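Long-range contacts in uncharacterized protein (Vibrio parahaemolyticus, PDB 1ZBP), which is of unknown function but belongs to the ImpE family and joins a bundle of antiparallel helices to an antiparallel beta sheet: residues Gly45-Met55 against Leu71-Lys82; Leu185-Glu193 against Glu203-Val211. All coordinates share one frame; numbering follows the deposited sequence.

Interaction 1: residues Gly45-Met55 against Leu71-Lys82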
# COMPACT_ATOMS: atom_id res chain seq x y z
N GLY A 45 -0.79 -8.41 -8.52
CA GLY A 45 -1.37 -7.19 -9.05
C GLY A 45 -2.44 -7.42 -10.10
O GLY A 45 -3.05 -6.47 -10.58
N ASP A 46 -2.67 -8.67 -10.49
CA ASP A 46 -3.70 -8.95 -11.49
C ASP A 46 -5.05 -8.83 -10.78
O ASP A 46 -5.63 -9.82 -10.33
CB ASP A 46 -3.54 -10.37 -12.06
CG ASP A 46 -4.31 -10.57 -13.37
OD1 ASP A 46 -5.31 -9.85 -13.58
OD2 ASP A 46 -3.93 -11.44 -14.17
N PHE A 47 -5.54 -7.60 -10.67
CA PHE A 47 -6.80 -7.35 -9.99
C PHE A 47 -8.02 -7.84 -10.79
O PHE A 47 -8.94 -8.44 -10.22
CB PHE A 47 -6.94 -5.86 -9.68
CG PHE A 47 -5.76 -5.28 -8.95
CD1 PHE A 47 -5.32 -5.82 -7.75
CD2 PHE A 47 -5.07 -4.20 -9.48
CE1 PHE A 47 -4.22 -5.29 -7.09
CE2 PHE A 47 -3.96 -3.66 -8.82
CZ PHE A 47 -3.54 -4.21 -7.63
N GLU A 48 -8.02 -7.59 -12.09
CA GLU A 48 -9.14 -8.00 -12.93
C GLU A 48 -9.44 -9.50 -12.76
O GLU A 48 -10.60 -9.90 -12.66
CB GLU A 48 -8.83 -7.66 -14.39
CG GLU A 48 -9.99 -7.86 -15.36
CD GLU A 48 -9.75 -7.18 -16.70
OE1 GLU A 48 -8.68 -7.41 -17.32
OE2 GLU A 48 -10.64 -6.41 -17.15
N ARG A 49 -8.38 -10.31 -12.71
CA ARG A 49 -8.50 -11.75 -12.54
C ARG A 49 -8.94 -12.10 -11.11
O ARG A 49 -9.87 -12.88 -10.90
CB ARG A 49 -7.14 -12.41 -12.85
CG ARG A 49 -7.10 -13.94 -12.80
CD ARG A 49 -7.96 -14.57 -13.89
NE ARG A 49 -7.72 -16.01 -14.03
CZ ARG A 49 -8.43 -16.82 -14.80
NH1 ARG A 49 -9.45 -16.33 -15.51
NH2 ARG A 49 -8.14 -18.11 -14.88
N ALA A 50 -8.26 -11.51 -10.12
CA ALA A 50 -8.58 -11.75 -8.71
C ALA A 50 -10.06 -11.50 -8.45
O ALA A 50 -10.71 -12.23 -7.71
CB ALA A 50 -7.73 -10.85 -7.81
N ASP A 51 -10.59 -10.45 -9.07
CA ASP A 51 -11.99 -10.10 -8.90
C ASP A 51 -12.84 -11.19 -9.54
O ASP A 51 -13.83 -11.64 -8.96
CB ASP A 51 -12.25 -8.73 -9.52
CG ASP A 51 -13.48 -8.07 -8.96
OD1 ASP A 51 -13.67 -8.11 -7.72
OD2 ASP A 51 -14.24 -7.48 -9.76
N GLU A 52 -12.44 -11.64 -10.73
CA GLU A 52 -13.15 -12.70 -11.44
C GLU A 52 -13.27 -13.94 -10.55
O GLU A 52 -14.34 -14.54 -10.46
CB GLU A 52 -12.40 -13.07 -12.73
CG GLU A 52 -13.18 -13.95 -13.70
CD GLU A 52 -14.45 -13.27 -14.19
OE1 GLU A 52 -14.35 -12.13 -14.69
OE2 GLU A 52 -15.53 -13.89 -14.07
N GLN A 53 -12.18 -14.32 -9.90
CA GLN A 53 -12.19 -15.48 -9.02
C GLN A 53 -13.03 -15.24 -7.76
O GLN A 53 -13.64 -16.16 -7.22
CB GLN A 53 -10.76 -15.85 -8.63
CG GLN A 53 -9.90 -16.30 -9.81
CD GLN A 53 -10.35 -17.62 -10.41
OE1 GLN A 53 -10.29 -18.67 -9.76
NE2 GLN A 53 -10.81 -17.58 -11.65
N LEU A 54 -13.07 -13.99 -7.30
CA LEU A 54 -13.85 -13.66 -6.11
C LEU A 54 -15.34 -13.73 -6.43
O LEU A 54 -16.15 -14.04 -5.56
CB LEU A 54 -13.47 -12.26 -5.61
CG LEU A 54 -12.11 -12.14 -4.91
CD1 LEU A 54 -11.63 -10.70 -4.87
CD2 LEU A 54 -12.24 -12.72 -3.52
N MSE A 55 -15.72 -13.43 -7.66
CA MSE A 55 -17.13 -13.49 -8.03
C MSE A 55 -17.56 -14.96 -8.11
O MSE A 55 -18.67 -15.31 -7.72
CB MSE A 55 -17.38 -12.78 -9.37
CG MSE A 55 -17.17 -11.26 -9.32
SE MSE A 55 -17.89 -10.28 -10.87
CE MSE A 55 -16.32 -10.16 -12.00
N LEU A 71 -12.52 -8.91 0.35
CA LEU A 71 -11.41 -8.93 -0.62
C LEU A 71 -11.78 -8.13 -1.87
O LEU A 71 -10.92 -7.52 -2.51
CB LEU A 71 -11.07 -10.37 -1.05
CG LEU A 71 -9.99 -11.18 -0.33
CD1 LEU A 71 -8.61 -10.60 -0.62
CD2 LEU A 71 -10.26 -11.21 1.16
N ARG A 72 -13.06 -8.16 -2.24
CA ARG A 72 -13.50 -7.42 -3.41
C ARG A 72 -13.23 -5.94 -3.18
O ARG A 72 -12.71 -5.25 -4.06
CB ARG A 72 -14.99 -7.67 -3.65
CG ARG A 72 -15.28 -9.07 -4.11
CD ARG A 72 -15.58 -9.08 -5.59
NE ARG A 72 -16.90 -8.52 -5.84
CZ ARG A 72 -17.28 -7.98 -6.99
NH1 ARG A 72 -18.51 -7.51 -7.11
NH2 ARG A 72 -16.43 -7.91 -8.01
N HIS A 73 -13.57 -5.47 -1.99
CA HIS A 73 -13.35 -4.08 -1.61
C HIS A 73 -11.85 -3.73 -1.63
O HIS A 73 -11.47 -2.68 -2.12
CB HIS A 73 -13.92 -3.83 -0.21
CG HIS A 73 -15.41 -3.98 -0.14
ND1 HIS A 73 -16.07 -4.22 1.05
CD2 HIS A 73 -16.36 -3.90 -1.09
CE1 HIS A 73 -17.37 -4.28 0.81
NE2 HIS A 73 -17.57 -4.09 -0.48
N LEU A 74 -11.02 -4.62 -1.11
CA LEU A 74 -9.58 -4.38 -1.11
C LEU A 74 -9.05 -4.32 -2.52
O LEU A 74 -8.22 -3.47 -2.84
CB LEU A 74 -8.85 -5.47 -0.32
CG LEU A 74 -8.79 -5.28 1.21
CD1 LEU A 74 -7.59 -4.44 1.58
CD2 LEU A 74 -10.07 -4.62 1.70
N VAL A 75 -9.54 -5.23 -3.38
CA VAL A 75 -9.10 -5.26 -4.77
C VAL A 75 -9.52 -3.98 -5.49
O VAL A 75 -8.80 -3.48 -6.35
CB VAL A 75 -9.68 -6.49 -5.51
CG1 VAL A 75 -9.58 -6.31 -7.01
CG2 VAL A 75 -8.90 -7.72 -5.10
N LYS A 76 -10.69 -3.45 -5.12
CA LYS A 76 -11.19 -2.22 -5.70
C LYS A 76 -10.28 -1.06 -5.29
O LYS A 76 -9.79 -0.31 -6.14
CB LYS A 76 -12.62 -1.98 -5.24
CG LYS A 76 -13.28 -0.70 -5.75
CD LYS A 76 -14.69 -0.59 -5.18
CE LYS A 76 -15.36 0.72 -5.51
NZ LYS A 76 -16.59 0.89 -4.67
N ALA A 77 -10.03 -0.93 -3.99
CA ALA A 77 -9.15 0.13 -3.49
C ALA A 77 -7.78 0.04 -4.16
O ALA A 77 -7.24 1.05 -4.61
CB ALA A 77 -9.00 0.02 -1.97
N ALA A 78 -7.23 -1.17 -4.25
CA ALA A 78 -5.93 -1.39 -4.86
C ALA A 78 -5.97 -1.06 -6.34
O ALA A 78 -4.93 -0.74 -6.96
CB ALA A 78 -5.48 -2.82 -4.67
N GLN A 79 -7.15 -1.15 -6.94
CA GLN A 79 -7.26 -0.83 -8.35
C GLN A 79 -7.25 0.68 -8.48
O GLN A 79 -6.59 1.23 -9.37
CB GLN A 79 -8.54 -1.40 -8.95
CG GLN A 79 -8.67 -1.07 -10.42
CD GLN A 79 -7.62 -1.75 -11.28
OE1 GLN A 79 -7.54 -2.98 -11.31
NE2 GLN A 79 -6.83 -0.96 -11.98
N ALA A 80 -7.96 1.37 -7.60
CA ALA A 80 -8.00 2.83 -7.66
C ALA A 80 -6.58 3.41 -7.46
O ALA A 80 -6.24 4.44 -8.04
CB ALA A 80 -8.96 3.40 -6.60
N ARG A 81 -5.77 2.72 -6.66
CA ARG A 81 -4.40 3.16 -6.40
C ARG A 81 -3.52 2.94 -7.62
O ARG A 81 -2.71 3.79 -7.97
CB ARG A 81 -3.82 2.41 -5.19
CG ARG A 81 -2.31 2.51 -5.01
CD ARG A 81 -1.95 1.76 -3.75
NE ARG A 81 -0.54 1.81 -3.38
CZ ARG A 81 0.30 0.80 -3.51
NH1 ARG A 81 -0.11 -0.36 -4.01
NH2 ARG A 81 1.56 0.92 -3.08
N LYS A 82 -3.68 1.80 -8.27
CA LYS A 82 -2.87 1.54 -9.45
C LYS A 82 -3.26 2.57 -10.50
O LYS A 82 -2.44 3.00 -11.31
CB LYS A 82 -3.11 0.13 -9.99
CG LYS A 82 -2.09 -0.29 -11.03
CD LYS A 82 -2.19 -1.77 -11.36
CE LYS A 82 -3.15 -2.03 -12.51
NZ LYS A 82 -3.14 -3.48 -12.87

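Interaction 2: residues Leu185-Glu193 against Glu203-Val211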
# COMPACT_ATOMS: atom_id res chain seq x y z
N LEU A 185 -1.71 -12.93 1.79
CA LEU A 185 -1.96 -11.60 1.25
C LEU A 185 -1.70 -10.49 2.27
O LEU A 185 -1.13 -9.44 1.94
CB LEU A 185 -3.40 -11.51 0.74
CG LEU A 185 -3.88 -10.16 0.18
CD1 LEU A 185 -2.86 -9.61 -0.83
CD2 LEU A 185 -5.23 -10.36 -0.48
N GLU A 186 -2.12 -10.71 3.51
CA GLU A 186 -1.91 -9.71 4.54
C GLU A 186 -0.44 -9.32 4.72
O GLU A 186 -0.13 -8.33 5.37
CB GLU A 186 -2.50 -10.17 5.88
CG GLU A 186 -4.02 -10.29 5.90
CD GLU A 186 -4.56 -10.42 7.30
OE1 GLU A 186 -3.75 -10.62 8.22
OE2 GLU A 186 -5.79 -10.32 7.51
N SER A 187 0.47 -10.11 4.15
CA SER A 187 1.90 -9.79 4.26
C SER A 187 2.20 -8.47 3.53
O SER A 187 3.06 -7.70 3.99
CB SER A 187 2.76 -10.93 3.72
OG SER A 187 2.46 -11.22 2.37
N VAL A 188 1.50 -8.21 2.42
CA VAL A 188 1.69 -6.95 1.67
C VAL A 188 0.52 -5.96 1.82
O VAL A 188 0.68 -4.78 1.52
CB VAL A 188 1.97 -7.20 0.14
CG1 VAL A 188 3.33 -7.87 -0.04
CG2 VAL A 188 0.89 -8.05 -0.48
N TRP A 189 -0.65 -6.43 2.27
CA TRP A 189 -1.82 -5.57 2.53
C TRP A 189 -2.11 -5.83 4.00
O TRP A 189 -2.95 -6.67 4.35
CB TRP A 189 -3.04 -5.97 1.68
CG TRP A 189 -2.89 -5.65 0.21
CD1 TRP A 189 -1.88 -4.95 -0.36
CD2 TRP A 189 -3.79 -5.99 -0.85
NE1 TRP A 189 -2.08 -4.84 -1.72
CE2 TRP A 189 -3.24 -5.48 -2.05
CE3 TRP A 189 -5.00 -6.69 -0.91
CZ2 TRP A 189 -3.85 -5.64 -3.29
CZ3 TRP A 189 -5.62 -6.85 -2.15
CH2 TRP A 189 -5.04 -6.33 -3.32
N ARG A 190 -1.42 -5.08 4.87
CA ARG A 190 -1.51 -5.27 6.31
C ARG A 190 -2.62 -4.54 7.04
O ARG A 190 -2.88 -3.35 6.80
CB ARG A 190 -0.16 -4.89 6.94
CG ARG A 190 0.14 -5.56 8.30
CD ARG A 190 0.45 -7.05 8.17
NE ARG A 190 1.66 -7.30 7.39
CZ ARG A 190 2.88 -7.00 7.80
NH1 ARG A 190 3.93 -7.26 7.03
NH2 ARG A 190 3.06 -6.47 9.01
N PRO A 191 -3.31 -5.25 7.94
CA PRO A 191 -4.40 -4.64 8.70
C PRO A 191 -3.79 -3.62 9.64
O PRO A 191 -2.73 -3.87 10.24
CB PRO A 191 -5.01 -5.83 9.45
CG PRO A 191 -4.72 -6.99 8.52
CD PRO A 191 -3.29 -6.71 8.14
N VAL A 192 -4.41 -2.46 9.75
CA VAL A 192 -3.89 -1.43 10.64
C VAL A 192 -5.01 -0.76 11.41
O VAL A 192 -6.14 -0.63 10.91
CB VAL A 192 -3.09 -0.35 9.86
CG1 VAL A 192 -1.88 -0.97 9.18
CG2 VAL A 192 -3.98 0.33 8.85
N GLU A 193 -4.70 -0.35 12.63
CA GLU A 193 -5.63 0.35 13.51
C GLU A 193 -5.04 1.74 13.62
O GLU A 193 -3.86 1.89 13.92
CB GLU A 193 -5.65 -0.28 14.91
CG GLU A 193 -6.96 -0.96 15.31
CD GLU A 193 -6.83 -2.48 15.38
OE1 GLU A 193 -5.87 -2.97 16.04
OE2 GLU A 193 -7.70 -3.18 14.80
N GLU A 203 -10.09 1.71 11.12
CA GLU A 203 -9.23 0.62 10.69
C GLU A 203 -9.31 0.36 9.19
O GLU A 203 -10.30 0.68 8.54
CB GLU A 203 -9.57 -0.66 11.44
CG GLU A 203 -11.03 -1.08 11.39
CD GLU A 203 -11.27 -2.34 12.19
OE1 GLU A 203 -10.53 -2.57 13.17
OE2 GLU A 203 -12.21 -3.10 11.85
N GLY A 204 -8.25 -0.22 8.65
CA GLY A 204 -8.21 -0.53 7.25
C GLY A 204 -6.98 -1.36 6.96
O GLY A 204 -6.47 -2.06 7.84
N HIS A 205 -6.51 -1.28 5.72
CA HIS A 205 -5.32 -2.00 5.29
C HIS A 205 -4.38 -1.01 4.62
O HIS A 205 -4.82 -0.08 3.93
CB HIS A 205 -5.68 -3.11 4.31
CG HIS A 205 -6.46 -4.23 4.93
ND1 HIS A 205 -5.93 -5.49 5.10
CD2 HIS A 205 -7.70 -4.26 5.48
CE1 HIS A 205 -6.82 -6.25 5.72
NE2 HIS A 205 -7.90 -5.53 5.96
N MSE A 206 -3.09 -1.23 4.82
CA MSE A 206 -2.04 -0.40 4.25
C MSE A 206 -1.20 -1.23 3.29
O MSE A 206 -0.66 -2.28 3.68
CB MSE A 206 -1.13 0.13 5.36
CG MSE A 206 0.03 0.97 4.85
SE MSE A 206 1.12 1.79 6.22
CE MSE A 206 0.06 3.36 6.61
N PRO A 207 -1.09 -0.80 2.03
CA PRO A 207 -0.26 -1.61 1.14
C PRO A 207 1.17 -1.50 1.68
O PRO A 207 1.68 -0.40 1.89
CB PRO A 207 -0.48 -0.96 -0.24
CG PRO A 207 -0.79 0.46 0.09
CD PRO A 207 -1.70 0.32 1.30
N MSE A 208 1.79 -2.64 1.94
CA MSE A 208 3.14 -2.73 2.50
C MSE A 208 4.25 -2.61 1.45
O MSE A 208 5.42 -2.56 1.79
CB MSE A 208 3.26 -4.07 3.24
CG MSE A 208 3.74 -4.00 4.68
SE MSE A 208 2.83 -2.70 5.81
CE MSE A 208 4.05 -2.82 7.32
N THR A 209 3.88 -2.56 0.17
CA THR A 209 4.85 -2.47 -0.92
C THR A 209 4.56 -1.27 -1.83
O THR A 209 3.43 -0.80 -1.88
CB THR A 209 4.81 -3.76 -1.77
OG1 THR A 209 5.95 -3.80 -2.63
CG2 THR A 209 3.56 -3.80 -2.62
N TYR A 210 5.56 -0.77 -2.54
CA TYR A 210 5.33 0.36 -3.43
C TYR A 210 4.47 -0.01 -4.63
O TYR A 210 4.43 -1.17 -5.03
CB TYR A 210 6.66 0.95 -3.91
CG TYR A 210 7.38 1.66 -2.80
CD1 TYR A 210 6.81 2.77 -2.16
CD2 TYR A 210 8.60 1.19 -2.33
CE1 TYR A 210 7.43 3.39 -1.09
CE2 TYR A 210 9.22 1.80 -1.26
CZ TYR A 210 8.63 2.89 -0.65
OH TYR A 210 9.28 3.48 0.40
N VAL A 211 3.80 0.98 -5.21
CA VAL A 211 2.91 0.74 -6.34
C VAL A 211 3.63 0.31 -7.62
O VAL A 211 3.08 -0.43 -8.44
CB VAL A 211 2.02 2.00 -6.62
CG1 VAL A 211 2.84 3.13 -7.22
CG2 VAL A 211 0.85 1.62 -7.51

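Interaction 1: residues Gly45-Met55 against Leu71-Lys82
F47, in the first turn of helix 47-60, and V75, midway along helix 65-84, are interlocking knobs of an antiparallel helix pair packed knobs-into-holes. The short segments run at 164° to each other with their axes 10.0 Å apart. F47 drops its ring into the hollow framed by V75, A78, Q79 and K82. With CG set anti to its own carbonyl carbon (chi1 -52°), the ring reaches across the A78 turn, where CE1 lies 3.7 Å from CB of A78. One face looks onto the A78-Q79 backbone, while the opposite face is covered at its centre by the carbonyl O of G45, from the turn just before the helix. The bent aliphatic chain of K82 closes the rim, bringing its CD to 3.6 Å from CE2 of F47 near the ring plane. The Q79 amide stands almost perpendicular to the ring, its OE1 3.3 Å from CD2 of F47.

V75 returns the fit as a smaller knob among F47, A50, D51 and L54. Its two methyls divide the hollow: CG1 meets CB of F47, and CG2 turns toward A50 and CD1 of L54. L54 packs on the turn before V75, with CD2 3.6 Å from CB of L71 and its CB against CD of R72. C42 and I38 of helix 31-44 add to this apolar layer, touching V75 and L54 respectively, and W189 packs against F47 and A78.

At the polar outer margin R72, bent at chi2 and chi3, crosses to the other helix, and CG of selenomethionine M55 lies over one face of its guanidinium. At the edge NH2 of R72, 2.8 Å from both OD1 and OD2 of D51, makes a salt bridge to the syn side of OD1, 29° out of the carboxylate plane.

Interaction 2: residues Leu185-Glu193 against Glu203-Val211
R190 and M206 face each other as a hydrogen-bonded pair in the antiparallel beta hairpin of strands 189-196 and 202-207, at one margin of the large sheet. Their backbones satisfy one another twice: R190 N donates to M206 O, and M206 N returns a bond of 2.9 Å to R190 O. Two residues along, V192 and G204 repeat the exchange, V192 N reaching G204 O at 2.8 Å and G204 N closing the ring at V192 O. P191 and H205 form the non-hydrogen-bonded pair between them, where CA of P191 makes a CA-H...O contact with G204 O.

H205 uses its side chain to take up a further carbonyl. Its ND1 donates a long bond to W189 O, 3.3 Å away and in the imidazole plane, although it approaches from above the carbonyl plane. CA of P191 sits over one face of the same ring in a CH-pi contact, 4.2 Å from the centroid; together they probably restrain the ring. H205 also bonds through its backbone to F159, and P191 to K179, which ties both strands into their surroundings.

The R190 side chain curls back on its own segment. Bends at chi2 and chi3 let NE donate to E186 O at 2.9 Å and NH1 to S187 O, while NH2 goes to K179 O; all three guanidinium nitrogens thus have acceptors. M208, a selenomethionine like M206, crosses this folded arm obliquely, its SE against CB of R190 and its CG over one guanidinium face. At the far end, the like-charged carboxylates of E193 and E203 lie side by side without a hydrogen bond, OE2 of E193 being 3.3 Å from OE1 of E203.

Overall arrangement
Interaction 1 joins two helices of the N-terminal helical region and is only partly buried, whereas interaction 2 lies nearer the centre of the chain and is largely enclosed. The first rests on interlocking apolar side chains with one salt bridge at its margin; the second depends chiefly on backbone bonding, supplemented by histidine and arginine side chains. They share a boundary: helix 65-84 takes part in interaction 1 and packs against the hairpin of interaction 2. H205 touches L74, P207 touches R81, and L71 meets L185. R81 adds a polar link, with its NH2 2.8 Å from O of T209 in a probable hydrogen bond and its NE salt-bridged to E157.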